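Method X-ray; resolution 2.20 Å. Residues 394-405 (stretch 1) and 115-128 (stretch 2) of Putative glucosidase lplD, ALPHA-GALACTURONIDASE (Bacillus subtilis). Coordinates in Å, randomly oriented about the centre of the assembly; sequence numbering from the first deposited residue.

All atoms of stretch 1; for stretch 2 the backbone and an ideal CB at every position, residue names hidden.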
# COMPACT_ATOMS: atom_id res chain seq x y z
N SER A 394 -9.74 6.73 -13.35
CA SER A 394 -10.88 5.80 -13.27
C SER A 394 -11.42 5.47 -14.65
O SER A 394 -11.62 4.32 -14.99
CB SER A 394 -12.05 6.44 -12.51
OG SER A 394 -11.93 6.17 -11.16
N ASN A 395 -11.72 6.51 -15.41
CA ASN A 395 -12.27 6.38 -16.76
C ASN A 395 -11.35 5.67 -17.74
O ASN A 395 -11.78 4.78 -18.51
CB ASN A 395 -12.67 7.75 -17.28
CG ASN A 395 -13.77 8.36 -16.45
OD1 ASN A 395 -14.37 7.66 -15.61
ND2 ASN A 395 -14.01 9.66 -16.61
N GLN A 396 -10.08 6.05 -17.70
CA GLN A 396 -9.06 5.39 -18.53
C GLN A 396 -8.89 3.90 -18.19
O GLN A 396 -8.84 3.07 -19.09
CB GLN A 396 -7.73 6.17 -18.43
CG GLN A 396 -7.86 7.57 -19.07
CD GLN A 396 -6.69 8.51 -18.73
OE1 GLN A 396 -5.82 8.18 -17.92
NE2 GLN A 396 -6.69 9.71 -19.32
N GLU A 397 -8.84 3.55 -16.91
CA GLU A 397 -8.78 2.14 -16.50
C GLU A 397 -10.01 1.36 -16.98
O GLU A 397 -9.89 0.24 -17.46
CB GLU A 397 -8.66 1.99 -14.96
CG GLU A 397 -7.34 2.43 -14.33
CD GLU A 397 -6.13 1.62 -14.83
OE1 GLU A 397 -6.08 0.39 -14.58
OE2 GLU A 397 -5.22 2.23 -15.47
N ALA A 398 -11.19 1.93 -16.83
CA ALA A 398 -12.43 1.28 -17.25
C ALA A 398 -12.46 1.07 -18.76
O ALA A 398 -12.89 0.02 -19.26
CB ALA A 398 -13.63 2.08 -16.82
N VAL A 399 -11.99 2.08 -19.50
CA VAL A 399 -11.93 1.96 -20.96
C VAL A 399 -11.02 0.81 -21.38
O VAL A 399 -11.39 0.01 -22.25
CB VAL A 399 -11.52 3.29 -21.65
CG1 VAL A 399 -11.24 3.07 -23.15
CG2 VAL A 399 -12.64 4.36 -21.48
N ALA A 400 -9.86 0.71 -20.76
CA ALA A 400 -8.92 -0.35 -21.09
C ALA A 400 -9.54 -1.71 -20.81
O ALA A 400 -9.49 -2.60 -21.65
CB ALA A 400 -7.61 -0.18 -20.34
N ASP A 401 -10.13 -1.87 -19.63
CA ASP A 401 -10.84 -3.11 -19.34
C ASP A 401 -12.00 -3.36 -20.30
O ASP A 401 -12.10 -4.44 -20.90
CB ASP A 401 -11.35 -3.14 -17.90
CG ASP A 401 -10.24 -3.15 -16.90
OD1 ASP A 401 -9.21 -3.81 -17.18
OD2 ASP A 401 -10.40 -2.49 -15.84
N ALA A 402 -12.87 -2.36 -20.45
CA ALA A 402 -14.03 -2.50 -21.32
C ALA A 402 -13.60 -2.98 -22.71
O ALA A 402 -14.22 -3.88 -23.28
CB ALA A 402 -14.81 -1.19 -21.42
N GLY A 403 -12.55 -2.37 -23.23
CA GLY A 403 -12.03 -2.75 -24.55
C GLY A 403 -11.57 -4.19 -24.63
O GLY A 403 -11.96 -4.90 -25.54
N LEU A 404 -10.76 -4.64 -23.68
CA LEU A 404 -10.26 -6.02 -23.68
C LEU A 404 -11.34 -7.09 -23.47
O LEU A 404 -11.20 -8.24 -23.92
CB LEU A 404 -9.16 -6.20 -22.64
CG LEU A 404 -7.86 -5.46 -22.95
CD1 LEU A 404 -6.96 -5.44 -21.74
CD2 LEU A 404 -7.15 -6.09 -24.15
N THR A 405 -12.42 -6.73 -22.78
CA THR A 405 -13.48 -7.68 -22.47
C THR A 405 -14.76 -7.38 -23.24
O THR A 405 -15.78 -7.98 -22.99
CB THR A 405 -13.79 -7.72 -20.95
OG1 THR A 405 -14.41 -6.50 -20.54
CG2 THR A 405 -12.51 -7.95 -20.12
N UNK A 115 -12.53 11.09 -26.82
CA UNK A 115 -11.41 10.40 -26.22
C UNK A 115 -11.80 8.99 -25.80
O UNK A 115 -11.09 8.04 -26.08
CB UNK A 115 -10.88 11.19 -25.02
N UNK A 116 -12.96 8.86 -25.15
CA UNK A 116 -13.45 7.57 -24.68
C UNK A 116 -13.73 6.60 -25.83
O UNK A 116 -13.27 5.46 -25.82
CB UNK A 116 -14.72 7.77 -23.85
N UNK A 117 -14.50 7.06 -26.82
CA UNK A 117 -14.83 6.24 -27.97
C UNK A 117 -13.54 5.86 -28.69
O UNK A 117 -13.33 4.70 -29.05
CB UNK A 117 -15.79 6.97 -28.91
N UNK A 118 -12.66 6.84 -28.88
CA UNK A 118 -11.39 6.58 -29.56
C UNK A 118 -10.55 5.53 -28.81
O UNK A 118 -10.00 4.60 -29.42
CB UNK A 118 -10.60 7.88 -29.70
N UNK A 119 -10.45 5.69 -27.50
CA UNK A 119 -9.69 4.73 -26.71
C UNK A 119 -10.28 3.35 -26.93
O UNK A 119 -9.57 2.37 -27.16
CB UNK A 119 -9.70 5.10 -25.23
N UNK A 120 -11.60 3.28 -26.85
CA UNK A 120 -12.29 2.02 -27.03
C UNK A 120 -11.84 1.34 -28.33
O UNK A 120 -11.50 0.18 -28.36
CB UNK A 120 -13.80 2.24 -27.03
N UNK A 121 -11.85 2.10 -29.41
CA UNK A 121 -11.39 1.63 -30.72
C UNK A 121 -9.91 1.20 -30.70
O UNK A 121 -9.51 0.25 -31.38
CB UNK A 121 -11.59 2.73 -31.76
N UNK A 122 -9.09 1.90 -29.94
CA UNK A 122 -7.64 1.62 -29.96
C UNK A 122 -7.28 0.36 -29.17
O UNK A 122 -6.25 -0.26 -29.44
CB UNK A 122 -6.87 2.81 -29.39
N UNK A 123 -8.10 -0.00 -28.20
CA UNK A 123 -7.77 -1.11 -27.32
C UNK A 123 -7.39 -2.39 -28.09
O UNK A 123 -6.33 -2.97 -27.83
CB UNK A 123 -8.95 -1.39 -26.39
N UNK A 124 -8.25 -2.85 -29.00
CA UNK A 124 -7.86 -4.13 -29.63
C UNK A 124 -6.71 -4.00 -30.62
O UNK A 124 -6.02 -4.97 -30.89
CB UNK A 124 -9.06 -4.74 -30.35
N UNK A 125 -6.47 -2.80 -31.13
CA UNK A 125 -5.29 -2.57 -31.96
C UNK A 125 -4.00 -2.72 -31.13
O UNK A 125 -3.02 -3.31 -31.59
CB UNK A 125 -5.36 -1.18 -32.60
N UNK A 126 -4.01 -2.22 -29.90
CA UNK A 126 -2.80 -2.27 -29.10
C UNK A 126 -2.62 -3.63 -28.41
O UNK A 126 -1.48 -4.06 -28.16
CB UNK A 126 -2.82 -1.15 -28.06
N UNK A 127 -3.72 -4.31 -28.12
CA UNK A 127 -3.65 -5.68 -27.64
C UNK A 127 -2.92 -6.53 -28.67
O UNK A 127 -2.07 -7.35 -28.31
CB UNK A 127 -5.05 -6.24 -27.36
N UNK A 128 -3.26 -6.33 -29.94
CA UNK A 128 -2.61 -7.07 -31.03
C UNK A 128 -1.13 -6.70 -31.18
O UNK A 128 -0.28 -7.55 -31.39
CB UNK A 128 -3.34 -6.81 -32.35

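Two helices cross at 56°, their axes 8.3 Å apart at closest approach. Stretch 1 offers a face of Asn395, Val399, Ala402, Gly403 and Leu404, almost wholly apolar, so shape rather than charge should govern the choices.

Position 115 has helical angles and nothing of stretch 1 near its ideal CB; this contact sets no preference, and the residue is Gly115.

At 116 the CA-to-CB bond runs sideways, with the ideal CB 4.6 Å from Val399 CG2. A branched or long aliphatic could lean in. Ile116 does: its CG2 lies 3.8 Å from Val399 CG2, while CD1 reaches 4.4 Å from Asn395 CB.

Positions 117 and 118 point away, leaving stretch 1 silent about them; they are Ile117 and Arg118.

Position 119 points toward the partner, and its ideal CB would stand 3.3 Å from Val399 CG1, which is tight. Glycine fits best, with alanine possible only under strain. Gly119 leaves its backbone open to the valine, and Val399 CG1 packs 3.9 Å from Gly119 C.

At 120 the bond is again sideways, but Val399, Ala402 and the bare backbone of Gly403 leave an apolar groove within reach. Leucine, methionine or isoleucine would suit. Leu120 bends in with off-rotamer chi1 and chi2 (-136° and 34°), placing CD1 4.0 Å from Val399 CG1, 4.3 Å from Ala402 CB and 4.1 Å from Gly403 N.

Positions 121 and 122 are out of reach and hold Arg121 and Ala122.

Position 123 is the centre. Its CB points straight at Gly403, with the ideal CB 3.8 Å from Gly403 CA, and the two CA atoms are only 5.3 Å apart. A compact apolar residue is called for: alanine would fit, valine would fill more. Val123, chi1 t, is a knob among Val399, Ala400, Gly403 and Leu404. Val123 CG1 lies 3.4 Å from Gly403 C and 3.8 Å from Leu404 CG. The glycine is the matching rule on stretch 1, since a CB there would stand 2.4 Å from Val123 CB.

At 124 the backbone N has no bond to the turn before and the helix kinks, so proline is admissible. The bond points sideways and Pro124 makes no close contact with the partner.

Positions 125 and 126 are out of reach: Ile125 and Phe126.

Position 127 points toward stretch 1, its ideal CB already 3.8 Å from Leu404 CD2. Small residues suit; Ala127 CB lies 3.9 Å from Leu404 CD2.

Position 128 is out of reach and unconstrained here; it is Glu128.

Stretch 2 (115-128) GIIRGLRAVPIFAE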
# COMPACT_ATOMS: atom_id res chain seq x y z
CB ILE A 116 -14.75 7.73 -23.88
CG1 ILE A 116 -14.56 8.75 -22.74
CG2 ILE A 116 -15.28 6.36 -23.41
CD1 ILE A 116 -14.23 8.17 -21.38
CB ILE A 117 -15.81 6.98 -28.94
CG1 ILE A 117 -17.13 7.25 -28.22
CG2 ILE A 117 -16.07 6.15 -30.20
CD1 ILE A 117 -17.86 5.98 -27.78
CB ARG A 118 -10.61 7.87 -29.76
CG ARG A 118 -9.34 7.74 -30.59
CD ARG A 118 -8.64 9.10 -30.61
NE ARG A 118 -7.27 9.05 -31.08
CZ ARG A 118 -6.83 9.73 -32.13
NH1 ARG A 118 -7.67 10.51 -32.80
NH2 ARG A 118 -5.55 9.64 -32.51
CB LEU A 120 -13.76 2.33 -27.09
CG LEU A 120 -14.75 1.48 -26.33
CD1 LEU A 120 -14.14 0.98 -25.02
CD2 LEU A 120 -15.98 2.36 -26.10
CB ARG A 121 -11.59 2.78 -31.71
CG ARG A 121 -11.69 2.42 -33.17
CD ARG A 121 -12.49 3.49 -33.97
NE ARG A 121 -11.82 4.79 -34.02
CZ ARG A 121 -12.37 5.93 -33.59
NH1 ARG A 121 -13.59 5.94 -33.11
NH2 ARG A 121 -11.70 7.07 -33.67
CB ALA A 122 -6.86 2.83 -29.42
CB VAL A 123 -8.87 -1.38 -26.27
CG1 VAL A 123 -8.59 -2.68 -25.48
CG2 VAL A 123 -8.96 -0.19 -25.30
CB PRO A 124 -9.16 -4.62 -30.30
CG PRO A 124 -10.04 -3.40 -30.42
CD PRO A 124 -9.62 -2.43 -29.33
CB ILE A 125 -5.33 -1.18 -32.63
CG1 ILE A 125 -6.55 -1.07 -33.54
CG2 ILE A 125 -4.05 -0.94 -33.44
CD1 ILE A 125 -6.65 0.25 -34.30
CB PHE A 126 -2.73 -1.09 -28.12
CG PHE A 126 -2.22 0.17 -28.75
CD1 PHE A 126 -0.91 0.60 -28.52
CD2 PHE A 126 -3.03 0.91 -29.61
CE1 PHE A 126 -0.42 1.77 -29.13
CE2 PHE A 126 -2.55 2.09 -30.23
CZ PHE A 126 -1.25 2.51 -29.98
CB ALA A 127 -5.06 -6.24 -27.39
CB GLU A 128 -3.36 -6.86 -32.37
CG GLU A 128 -2.65 -7.56 -33.55
CD GLU A 128 -3.47 -7.61 -34.84
OE1 GLU A 128 -4.18 -6.63 -35.18
OE2 GLU A 128 -3.38 -8.65 -35.55
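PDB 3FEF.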